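Local coordinates for alpha-L-arabinofuranosidase B (Aspergillus kawachii, PDB 6SXT), which hydrolyses terminal non-reducing alpha-L-arabinofuranosyl groups from arabinoxylan, arabinan and arabinogalactan, acting as a retaining secreted glycosidase with its own arabinose-binding domain, at residues V202-N206 with N207-G211; I7-G11 with D12-V16; P326-T329 with S330-V334; K414-H417 with E418-F422. All coordinates share one frame; numbering follows the deposited sequence. Where two conformers were deposited one is given.

Contact 1 (V202-N206 with N207-G211); sequences VDMEN and NLFSG. With LXE ([(1~{S},2~{S},3~{S},4~{S})-2-(hydroxymethyl)-3,4-bis(oxidanyl)cyclopentyl]azanium), chain G; EDO (1,2-ethanediol), chain P.
Asp-203 and Leu-208 sit side by side as a non-hydrogen-bonded antiparallel pair, and methyl CD2 of Leu-208 lies against the carboxylate carbon CG of Asp-203 at 3.4 Å. With CG anti to the backbone N (chi1 -168°), the Asp-203 carboxylate extends to the inhibitor: OD2 accepts from O3' of LXE at 2.6 Å and OD1 from O5' at 2.7 Å. OD1 also takes the N-H of Glu-205 on its anti side, closing an Asx turn that ties the substrate-binding aspartate to the start of the loop. This loop connects strands 199-203 and 208-209, an antiparallel hairpin at one edge of a four-stranded sheet, and carries the nucleophile. The bend of Glu-205 at chi2 (60°) turns its carboxylate to LXE: OE2 is covalently joined to C1' at 1.4 Å, and OE1 accepts from O2'. The N-H of Asn-206 meets OE2 along its anti lone pair at 3.0 Å, and the N-H of Asn-207 donates to O5'. Asn-206 ND2 is held by Asp-173, Asn-207 ND2 by Glu-214 and Tyr-265. The extended Met-204 side chain crosses Phe-209 at about a right angle, SD 3.9 Å from CD2 in an oblique Met-aromatic contact; CB of Asn-207 lies over one face of the same ring, toward its rim, and Trp-239 touches both Met-204 and Phe-209.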
loop_
_atom_site.group_PDB
_atom_site.type_symbol
_atom_site.label_atom_id
_atom_site.label_comp_id
_atom_site.label_asym_id
_atom_site.label_seq_id
_atom_site.Cartn_x
_atom_site.Cartn_y
_atom_site.Cartn_z
ATOM N N VAL A 202 6.713 -1.635 17.668
ATOM C CA VAL A 202 7.759 -2.591 17.247
ATOM C C VAL A 202 7.197 -3.990 17.435
ATOM O O VAL A 202 6.816 -4.344 18.555
ATOM C CB VAL A 202 9.089 -2.406 17.965
ATOM C CG1 VAL A 202 10.104 -3.452 17.570
ATOM C CG2 VAL A 202 9.620 -1.000 17.692
ATOM N N ASP A 203 7.206 -4.736 16.353
ATOM C CA ASP A 203 6.771 -6.153 16.363
ATOM C C ASP A 203 7.989 -6.951 16.772
ATOM O O ASP A 203 8.980 -7.041 16.027
ATOM C CB ASP A 203 6.200 -6.548 15.009
ATOM C CG ASP A 203 5.480 -7.879 14.992
ATOM O OD1 ASP A 203 5.616 -8.594 16.044
ATOM O OD2 ASP A 203 4.737 -8.107 13.976
ATOM N N MET A 204 7.889 -7.594 17.955
ATOM C CA MET A 204 8.974 -8.465 18.469
ATOM C C MET A 204 8.492 -9.924 18.514
ATOM O O MET A 204 9.236 -10.735 19.071
ATOM C CB MET A 204 9.421 -8.003 19.851
ATOM C CG MET A 204 10.040 -6.624 19.831
ATOM S SD MET A 204 10.896 -6.238 21.398
ATOM C CE MET A 204 10.998 -4.449 21.263
ATOM N N GLU A 205 7.367 -10.200 17.875
ATOM C CA GLU A 205 6.658 -11.502 17.797
ATOM C C GLU A 205 5.901 -11.757 19.120
ATOM O O GLU A 205 6.488 -11.627 20.213
ATOM C CB GLU A 205 7.612 -12.639 17.437
ATOM C CG GLU A 205 6.919 -13.974 17.174
ATOM C CD GLU A 205 5.907 -13.997 16.048
ATOM O OE1 GLU A 205 6.108 -14.613 15.008
ATOM O OE2 GLU A 205 4.722 -13.269 16.163
ATOM N N ASN A 206 4.643 -12.110 18.934
ATOM C CA ASN A 206 3.623 -12.307 19.995
ATOM C C ASN A 206 3.506 -11.029 20.809
ATOM O O ASN A 206 3.082 -11.053 21.972
ATOM C CB ASN A 206 3.972 -13.513 20.876
ATOM C CG ASN A 206 4.205 -14.775 20.055
ATOM O OD1 ASN A 206 5.095 -15.541 20.398
ATOM N ND2 ASN A 206 3.437 -15.000 19.012
ATOM N N ASN A 207 3.746 -9.890 20.170
ATOM C CA ASN A 207 3.607 -8.574 20.819
ATOM C C ASN A 207 3.973 -7.512 19.764
ATOM O O ASN A 207 5.052 -7.606 19.233
ATOM C CB ASN A 207 4.469 -8.394 22.061
ATOM C CG ASN A 207 3.698 -8.549 23.376
ATOM O OD1 ASN A 207 2.594 -8.016 23.553
ATOM N ND2 ASN A 207 4.236 -9.405 24.244
ATOM N N LEU A 208 3.109 -6.507 19.667
ATOM C CA LEU A 208 3.470 -5.175 19.131
ATOM C C LEU A 208 3.661 -4.318 20.364
ATOM O O LEU A 208 2.736 -4.272 21.217
ATOM C CB LEU A 208 2.341 -4.665 18.263
ATOM C CG LEU A 208 1.898 -5.536 17.097
ATOM C CD1 LEU A 208 0.765 -4.866 16.349
ATOM C CD2 LEU A 208 3.025 -5.848 16.164
ATOM N N PHE A 209 4.812 -3.730 20.514
ATOM C CA PHE A 209 5.160 -2.896 21.670
ATOM C C PHE A 209 5.131 -1.424 21.294
ATOM O O PHE A 209 5.828 -0.979 20.379
ATOM C CB PHE A 209 6.532 -3.274 22.217
ATOM C CG PHE A 209 6.536 -4.587 22.971
ATOM C CD1 PHE A 209 5.947 -4.661 24.223
ATOM C CD2 PHE A 209 7.190 -5.693 22.490
ATOM C CE1 PHE A 209 5.982 -5.839 24.955
ATOM C CE2 PHE A 209 7.270 -6.855 23.241
ATOM C CZ PHE A 209 6.628 -6.933 24.446
ATOM N N SER A 210 4.419 -0.661 22.104
ATOM C CA SER A 210 4.386 0.818 22.037
ATOM C C SER A 210 5.328 1.422 23.072
ATOM O O SER A 210 5.464 2.653 23.178
ATOM C CB SER A 210 2.990 1.324 22.216
ATOM O OG SER A 210 2.458 0.830 23.464
ATOM N N GLY A 211 6.074 0.589 23.783
ATOM C CA GLY A 211 7.094 0.982 24.765
ATOM C C GLY A 211 7.434 -0.201 25.660
ATOM O O GLY A 211 7.119 -1.322 25.286
HETATM C "C1'" LXE G . 3.695 -13.418 15.231
HETATM C "C2'" LXE G . 3.787 -12.669 13.900
HETATM O "O2'" LXE G . 4.928 -13.009 13.199
HETATM C "C3'" LXE G . 3.777 -11.281 14.373
HETATM O "O3'" LXE G . 3.629 -10.374 13.202
HETATM C "C4'" LXE G . 2.523 -11.271 15.220
HETATM C "C5'" LXE G . 2.522 -10.171 16.266
HETATM O "O5'" LXE G . 3.665 -10.147 17.093
HETATM C "C6'" LXE G . 2.512 -12.719 15.853
HETATM N "N1'" LXE G . 1.212 -13.326 15.445
HETATM C C1 EDO P . 5.989 5.869 27.175
HETATM O O1 EDO P . 4.791 5.688 27.948
HETATM C C2 EDO P . 6.656 4.718 26.455
HETATM O O2 EDO P . 6.661 4.608 24.954
#

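Contact 2 (I7-G11 with D12-V16); sequences IYEAG and DTPCV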
loop_
_atom_site.group_PDB
_atom_site.type_symbol
_atom_site.label_atom_id
_atom_site.label_comp_id
_atom_site.label_asym_id
_atom_site.label_seq_id
_atom_site.Cartn_x
_atom_site.Cartn_y
_atom_site.Cartn_z
ATOM N N ILE A 7 24.657 8.519 4.867
ATOM C CA ILE A 7 24.610 9.064 6.249
ATOM C C ILE A 7 24.795 7.924 7.232
ATOM O O ILE A 7 25.628 8.026 8.158
ATOM C CB ILE A 7 23.329 9.849 6.464
ATOM C CG1 ILE A 7 23.297 11.054 5.532
ATOM C CG2 ILE A 7 23.138 10.262 7.915
ATOM C CD1 ILE A 7 21.987 11.694 5.342
ATOM N N TYR A 8 24.078 6.808 7.064
ATOM C CA TYR A 8 24.220 5.661 7.965
ATOM C C TYR A 8 25.654 5.124 7.895
ATOM O O TYR A 8 26.239 4.800 8.951
ATOM C CB TYR A 8 23.224 4.545 7.646
ATOM C CG TYR A 8 21.851 4.761 8.210
ATOM C CD1 TYR A 8 21.628 4.734 9.570
ATOM C CD2 TYR A 8 20.734 4.942 7.397
ATOM C CE1 TYR A 8 20.348 4.868 10.102
ATOM C CE2 TYR A 8 19.442 5.081 7.921
ATOM C CZ TYR A 8 19.249 5.047 9.278
ATOM O OH TYR A 8 17.971 5.128 9.763
ATOM N N GLU A 9 26.249 5.076 6.704
ATOM C CA GLU A 9 27.630 4.572 6.556
ATOM C C GLU A 9 28.575 5.507 7.323
ATOM O O GLU A 9 29.499 4.973 8.011
ATOM C CB GLU A 9 27.987 4.530 5.083
ATOM C CG GLU A 9 29.475 4.366 4.820
ATOM C CD GLU A 9 30.068 3.082 5.310
ATOM O OE1 GLU A 9 29.414 2.026 5.111
ATOM O OE2 GLU A 9 31.264 3.131 5.741
ATOM N N ALA A 10 28.384 6.807 7.230
ATOM C CA ALA A 10 29.265 7.809 7.891
ATOM C C ALA A 10 29.149 7.656 9.411
ATOM O O ALA A 10 30.095 8.009 10.120
ATOM C CB ALA A 10 28.912 9.198 7.477
ATOM N N GLY A 11 28.029 7.156 9.924
ATOM C CA GLY A 11 27.833 6.915 11.362
ATOM C C GLY A 11 28.336 5.569 11.796
ATOM O O GLY A 11 28.085 5.202 12.966
ATOM N N ASP A 12 28.951 4.796 10.906
ATOM C CA ASP A 12 29.527 3.451 11.143
ATOM C C ASP A 12 28.417 2.471 11.527
ATOM O O ASP A 12 28.684 1.455 12.171
ATOM C CB ASP A 12 30.578 3.505 12.272
ATOM C CG ASP A 12 31.819 4.286 11.881
ATOM O OD1 ASP A 12 32.231 4.156 10.725
ATOM O OD2 ASP A 12 32.358 5.042 12.746
ATOM N N THR A 13 27.202 2.686 10.999
ATOM C CA THR A 13 26.063 1.747 11.144
ATOM C C THR A 13 25.463 1.609 9.750
ATOM O O THR A 13 24.379 2.141 9.478
ATOM C CB THR A 13 25.041 2.232 12.178
ATOM O OG1 THR A 13 24.537 3.535 11.820
ATOM C CG2 THR A 13 25.659 2.301 13.561
ATOM N N PRO A 14 26.157 0.940 8.807
ATOM C CA PRO A 14 25.803 1.023 7.383
ATOM C C PRO A 14 24.531 0.224 7.068
ATOM O O PRO A 14 24.153 -0.741 7.730
ATOM C CB PRO A 14 26.975 0.354 6.671
ATOM C CG PRO A 14 27.462 -0.636 7.713
ATOM C CD PRO A 14 27.366 0.120 9.014
ATOM N N CYS A 15 23.828 0.666 6.011
ATOM C CA CYS A 15 22.694 -0.094 5.476
ATOM C C CYS A 15 23.169 -1.471 5.034
ATOM O O CYS A 15 24.226 -1.614 4.347
ATOM C CB CYS A 15 22.085 0.603 4.273
ATOM S SG CYS A 15 21.382 2.212 4.739
ATOM N N VAL A 16 22.374 -2.471 5.356
ATOM C CA VAL A 16 22.513 -3.830 4.808
ATOM C C VAL A 16 21.334 -4.207 3.929
ATOM O O VAL A 16 21.359 -5.278 3.312
ATOM C CB VAL A 16 22.742 -4.849 5.926
ATOM C CG1 VAL A 16 24.085 -4.554 6.582
ATOM C CG2 VAL A 16 21.587 -4.868 6.923
HETATM O O HOH W 1 31.585 7.524 13.247
HETATM O O HOH W 2 25.099 5.843 13.569
#
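The carbonyl oxygen of Tyr-8 takes two N-H groups: Thr-13 N at 3.1 Å, in a fairly straight bond (157° at the hydrogen), and Gly-11 N in a weak one. One residue further on, Glu-9 O accepts from Asp-12 N at 3.0 Å, the donor standing well above the carbonyl plane. Asp-12, with a phi of +64°, reverses the chain between these bonds, and the pair of links back into the last turn makes a Schellman motif that ends helix 4-10 and directs the chain toward strand 15-20. That strand pairs with strand 288-296 in the large antiparallel sheet of the concanavalin-like catalytic domain. A water braces the turn on the Thr-13 side, donating to Gly-11 O and meeting Thr-13 OG1 at 2.9 Å; another donates to Asp-12 OD2 at 2.6 Å and only weakly to Ala-10 O. The Glu-9 side chain starts away from the turn, but its bend at chi2 (63°) brings the carboxylate back to Pro-14, with OE1 3.3 Å from CB. On the buried side the CB of Tyr-8 lies 3.2 Å from the carbonyl oxygen of Thr-13, and its CD2 is 3.9 Å from SG of Cys-15, an oblique sulfur-aromatic contact. The same sulfur forms the disulfide with Cys-5, which fastens the start of the helix to the strand, while Val-294, Pro-300 and Val-308 also touch the Tyr-8 side chain.

Contact 3 (P326-T329 with S330-V334); sequences PSFT and SGEVV
Ser-327 reaches Glu-332 through a water that donates to Ser-327 O at 2.7 Å and to Glu-332 OE2 at 2.5 Å. Next along the chain, Phe-328 presents its CA and CB to the other carboxylate oxygen: Glu-332 OE1 lies 3.2 Å from CA and 3.5 Å from CB. That oxygen stands at the edge of the phenyl ring, near its plane, and the carboxylate is turned 49° against the ring. Methyl CG1 of Val-334 also meets the ring edge, 4.2 Å from CD1. The ring itself points into the arabinose-binding domain, a beta-trefoil, where Val-376, Ile-477 and Pro-424 touch the Phe-328 side chain and Phe-388 packs on the ring edge-to-face. Thr-329 makes two bonds to the same glutamate. Its N-H donates to Glu-332 OE1 at 3.0 Å, nearly head-on to the C-O bond, and its carbonyl oxygen accepts from Glu-332 N at 3.1 Å. The second bond closes a type II beta turn with Ser-330 and Gly-331 at its corner, Gly-331 having the positive phi (98°) of the third position; strand 333-338 starts directly after it. Glu-332 can reach back across the turn because CG is anti to the backbone N (chi1 -173°) and the rest of the chain is extended too. Since OE1 is met by a peptide N-H and OE2 by a water proton, the carboxylate receives donors on both oxygens, which should favour its ionised form and fix its rotation.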
loop_
_atom_site.group_PDB
_atom_site.type_symbol
_atom_site.label_atom_id
_atom_site.label_comp_id
_atom_site.label_asym_id
_atom_site.label_seq_id
_atom_site.Cartn_x
_atom_site.Cartn_y
_atom_site.Cartn_z
ATOM N N PRO A 326 -11.152 11.595 -18.300
ATOM C CA PRO A 326 -12.235 12.556 -18.169
ATOM C C PRO A 326 -12.708 12.853 -16.744
ATOM O O PRO A 326 -13.060 13.985 -16.395
ATOM C CB PRO A 326 -13.360 11.905 -18.975
ATOM C CG PRO A 326 -12.967 10.505 -19.236
ATOM C CD PRO A 326 -11.453 10.478 -19.178
ATOM N N SER A 327 -12.733 11.880 -15.900
ATOM C CA SER A 327 -13.176 12.237 -14.495
ATOM C C SER A 327 -14.542 12.980 -14.369
ATOM O O SER A 327 -15.396 12.982 -15.306
ATOM C CB SER A 327 -12.119 13.027 -13.770
ATOM O OG SER A 327 -12.299 12.952 -12.361
ATOM N N PHE A 328 -14.809 13.517 -13.187
ATOM C CA PHE A 328 -16.153 13.869 -12.669
ATOM C C PHE A 328 -16.073 15.116 -11.813
ATOM O O PHE A 328 -14.982 15.503 -11.414
ATOM C CB PHE A 328 -16.724 12.745 -11.788
ATOM C CG PHE A 328 -16.816 11.408 -12.477
ATOM C CD1 PHE A 328 -17.885 11.091 -13.310
ATOM C CD2 PHE A 328 -15.812 10.455 -12.323
ATOM C CE1 PHE A 328 -17.974 9.844 -13.897
ATOM C CE2 PHE A 328 -15.851 9.258 -13.008
ATOM C CZ PHE A 328 -16.950 8.934 -13.780
ATOM N N THR A 329 -17.232 15.690 -11.480
ATOM C CA THR A 329 -17.390 16.787 -10.494
ATOM C C THR A 329 -18.439 16.355 -9.469
ATOM O O THR A 329 -19.428 15.749 -9.886
ATOM C CB THR A 329 -17.847 18.097 -11.157
ATOM O OG1 THR A 329 -17.158 18.277 -12.395
ATOM C CG2 THR A 329 -17.616 19.297 -10.271
ATOM N N SER A 330 -18.242 16.678 -8.225
ATOM C CA SER A 330 -19.193 16.315 -7.161
ATOM C C SER A 330 -20.576 16.913 -7.461
ATOM O O SER A 330 -20.656 18.119 -7.829
ATOM C CB SER A 330 -18.714 16.779 -5.862
ATOM O OG SER A 330 -19.537 16.223 -4.837
ATOM N N GLY A 331 -21.587 16.071 -7.426
ATOM C CA GLY A 331 -22.985 16.492 -7.693
ATOM C C GLY A 331 -23.426 16.212 -9.114
ATOM O O GLY A 331 -24.646 16.297 -9.368
ATOM N N GLU A 332 -22.506 15.922 -10.047
ATOM C CA GLU A 332 -22.796 15.445 -11.403
ATOM C C GLU A 332 -23.616 14.161 -11.317
ATOM O O GLU A 332 -23.312 13.323 -10.474
ATOM C CB GLU A 332 -21.464 15.165 -12.110
ATOM C CG GLU A 332 -21.530 14.818 -13.567
ATOM C CD GLU A 332 -20.183 14.505 -14.192
ATOM O OE1 GLU A 332 -19.163 14.608 -13.472
ATOM O OE2 GLU A 332 -20.140 14.091 -15.365
ATOM N N VAL A 333 -24.603 13.983 -12.191
ATOM C CA VAL A 333 -25.313 12.693 -12.317
ATOM C C VAL A 333 -24.983 12.090 -13.663
ATOM O O VAL A 333 -25.073 12.794 -14.662
ATOM C CB VAL A 333 -26.839 12.883 -12.144
ATOM C CG1 VAL A 333 -27.501 11.541 -11.943
ATOM C CG2 VAL A 333 -27.108 13.823 -10.984
ATOM N N VAL A 334 -24.609 10.828 -13.692
ATOM C CA VAL A 334 -24.104 10.188 -14.921
ATOM C C VAL A 334 -24.768 8.845 -15.129
ATOM O O VAL A 334 -25.242 8.230 -14.164
ATOM C CB VAL A 334 -22.559 10.007 -14.856
ATOM C CG1 VAL A 334 -21.869 11.340 -14.647
ATOM C CG2 VAL A 334 -22.165 8.989 -13.804
HETATM O O HOH W 3 -17.875 13.477 -16.275
#

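Contact 4 (K414-H417 with E418-F422); sequences KQFH and EDATF. With NAG (2-acetamido-2-deoxy-beta-D-glucopyranose), chain B.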
loop_
_atom_site.group_PDB
_atom_site.type_symbol
_atom_site.label_atom_id
_atom_site.label_comp_id
_atom_site.label_asym_id
_atom_site.label_seq_id
_atom_site.Cartn_x
_atom_site.Cartn_y
_atom_site.Cartn_z
ATOM N N LYS A 414 -15.087 3.823 8.467
ATOM C CA LYS A 414 -13.841 3.803 7.644
ATOM C C LYS A 414 -13.916 2.660 6.634
ATOM O O LYS A 414 -13.597 2.867 5.438
ATOM C CB LYS A 414 -12.634 3.686 8.579
ATOM C CG LYS A 414 -11.322 3.483 7.826
ATOM C CD LYS A 414 -10.164 3.360 8.788
ATOM C CE LYS A 414 -8.889 2.938 8.037
ATOM N NZ LYS A 414 -7.789 3.281 8.918
ATOM N N GLN A 415 -14.257 1.448 7.006
ATOM C CA GLN A 415 -14.262 0.325 6.073
ATOM C C GLN A 415 -15.217 0.559 4.877
ATOM O O GLN A 415 -14.838 0.357 3.710
ATOM C CB GLN A 415 -14.631 -0.978 6.765
ATOM C CG GLN A 415 -14.282 -2.189 5.937
ATOM C CD GLN A 415 -12.808 -2.218 5.584
ATOM O OE1 GLN A 415 -11.938 -2.246 6.452
ATOM N NE2 GLN A 415 -12.490 -2.155 4.299
ATOM N N PHE A 416 -16.452 0.974 5.130
ATOM C CA PHE A 416 -17.377 1.289 4.029
ATOM C C PHE A 416 -16.787 2.368 3.127
ATOM O O PHE A 416 -16.791 2.231 1.901
ATOM C CB PHE A 416 -18.726 1.773 4.589
ATOM C CG PHE A 416 -19.726 1.997 3.494
ATOM C CD1 PHE A 416 -19.715 3.131 2.725
ATOM C CD2 PHE A 416 -20.596 0.958 3.183
ATOM C CE1 PHE A 416 -20.620 3.272 1.683
ATOM C CE2 PHE A 416 -21.479 1.083 2.126
ATOM C CZ PHE A 416 -21.477 2.244 1.407
ATOM N N HIS A 417 -16.299 3.447 3.707
ATOM C CA HIS A 417 -15.724 4.581 2.955
ATOM C C HIS A 417 -14.659 4.051 1.991
ATOM O O HIS A 417 -14.660 4.430 0.799
ATOM C CB HIS A 417 -15.125 5.636 3.870
ATOM C CG HIS A 417 -16.129 6.377 4.704
ATOM N ND1 HIS A 417 -15.719 7.207 5.723
ATOM C CD2 HIS A 417 -17.484 6.403 4.686
ATOM C CE1 HIS A 417 -16.787 7.778 6.287
ATOM N NE2 HIS A 417 -17.873 7.305 5.702
ATOM N N GLU A 418 -13.767 3.233 2.529
ATOM C CA GLU A 418 -12.641 2.696 1.708
ATOM C C GLU A 418 -13.162 1.790 0.600
ATOM O O GLU A 418 -12.677 1.894 -0.561
ATOM C CB GLU A 418 -11.638 1.948 2.589
ATOM C CG GLU A 418 -10.924 2.882 3.564
ATOM C CD GLU A 418 -9.747 2.317 4.344
ATOM O OE1 GLU A 418 -9.646 1.114 4.487
ATOM O OE2 GLU A 418 -8.996 3.143 4.868
ATOM N N ASP A 419 -14.168 0.947 0.910
ATOM C CA ASP A 419 -14.733 -0.031 -0.043
ATOM C C ASP A 419 -15.562 0.697 -1.113
ATOM O O ASP A 419 -15.896 0.077 -2.131
ATOM C CB ASP A 419 -15.707 -0.971 0.696
ATOM C CG ASP A 419 -15.140 -1.962 1.706
ATOM O OD1 ASP A 419 -13.873 -2.145 1.740
ATOM O OD2 ASP A 419 -16.003 -2.641 2.425
ATOM N N ALA A 420 -15.899 1.963 -0.898
ATOM C CA ALA A 420 -16.812 2.741 -1.780
ATOM C C ALA A 420 -16.089 3.872 -2.510
ATOM O O ALA A 420 -16.731 4.742 -3.088
ATOM C CB ALA A 420 -17.978 3.280 -0.966
ATOM N N THR A 421 -14.747 3.904 -2.482
ATOM C CA THR A 421 -13.997 4.997 -3.125
ATOM C C THR A 421 -13.275 4.464 -4.352
ATOM O O THR A 421 -12.584 3.438 -4.261
ATOM C CB THR A 421 -13.031 5.631 -2.121
ATOM O OG1 THR A 421 -13.770 6.145 -1.019
ATOM C CG2 THR A 421 -12.252 6.769 -2.712
ATOM N N PHE A 422 -13.445 5.162 -5.455
ATOM C CA PHE A 422 -12.877 4.738 -6.758
ATOM C C PHE A 422 -12.231 5.940 -7.399
ATOM O O PHE A 422 -12.738 7.080 -7.376
ATOM C CB PHE A 422 -13.964 4.121 -7.636
ATOM C CG PHE A 422 -14.542 2.877 -7.018
ATOM C CD1 PHE A 422 -14.005 1.615 -7.204
ATOM C CD2 PHE A 422 -15.630 2.995 -6.168
ATOM C CE1 PHE A 422 -14.513 0.492 -6.579
ATOM C CE2 PHE A 422 -16.166 1.873 -5.564
ATOM C CZ PHE A 422 -15.597 0.627 -5.723
HETATM C C1 NAG B . -14.392 1.227 14.193
HETATM C C2 NAG B . -15.555 1.945 13.482
HETATM C C3 NAG B . -16.895 1.617 14.187
HETATM C C4 NAG B . -17.086 0.116 14.172
HETATM C C5 NAG B . -15.856 -0.592 14.775
HETATM C C6 NAG B . -15.957 -2.100 14.590
HETATM C C7 NAG B . -15.056 3.964 12.238
HETATM C C8 NAG B . -14.856 5.412 12.337
HETATM N N2 NAG B . -15.313 3.334 13.381
HETATM O O3 NAG B . -17.974 2.210 13.456
HETATM O O4 NAG B . -18.338 -0.195 14.841
HETATM O O5 NAG B . -14.599 -0.170 14.158
HETATM O O6 NAG B . -14.643 -2.698 14.711
HETATM O O7 NAG B . -14.938 3.274 11.219
HETATM O O HOH W 4 -9.642 -1.246 3.195
HETATM O O HOH W 5 -10.210 -0.114 6.967
#
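Backbone bonds from Glu-418 N to Lys-414 O and from Asp-419 N to Gln-415 O carry helix 414-419 through its last turn, and Ala-420 is the first residue to leave helical angles. There His-417 O accepts from Thr-421 OG1 at 2.7 Å and from Ala-420 N at 3.2 Å, the donors arriving from opposite faces of the carbonyl plane. Gln-415, bent at chi2 (57°), folds back so that NE2 donates to Asp-419 OD1 at 2.9 Å; the oxygen lies in the amide plane, but the amide comes from above the carboxylate plane. Two waters link NE2 and OE1 of Gln-415 to Glu-418 OE1, which also takes Gln-287 of the catalytic domain. Extended Lys-414 runs past Glu-418 with CE 3.2 Å from OE2, while NZ continues to the carbonyl oxygen and ring of Tyr-156 in that domain. Lys-414 N donates to O7 of a NAG of the protein's own N-linked glycan at 2.8 Å. CB of Ala-420 meets the Phe-416 ring obliquely, 3.7 Å from CE1. The helix belongs to the beta-trefoil arabinose-binding domain, where Asp-419, salt-bridged to Arg-399 and close to His-400, is a substrate-binding residue.

How the contacts relate
Along the chain the order is contact 2, contact 1, contact 3, contact 4. The first two lie in the catalytic domain, centres about 25 Å apart: contact 2 leads from helix 4-10 into the large antiparallel sheet, whereas contact 1 is an edge hairpin of a smaller sheet and holds the nucleophile. Contacts 3 and 4 share the arabinose-binding domain, centres about 18 Å apart, contact 3 leading into strand 333-338 and contact 4 ending helix 414-419. Contact 4, with a substrate-binding residue, lies about 29 Å from contact 1, centre to centre: the chain carries a sugar-binding site apart from the catalytic one. Contacts 2 and 3, centres about 51 Å apart, are the most distant pair.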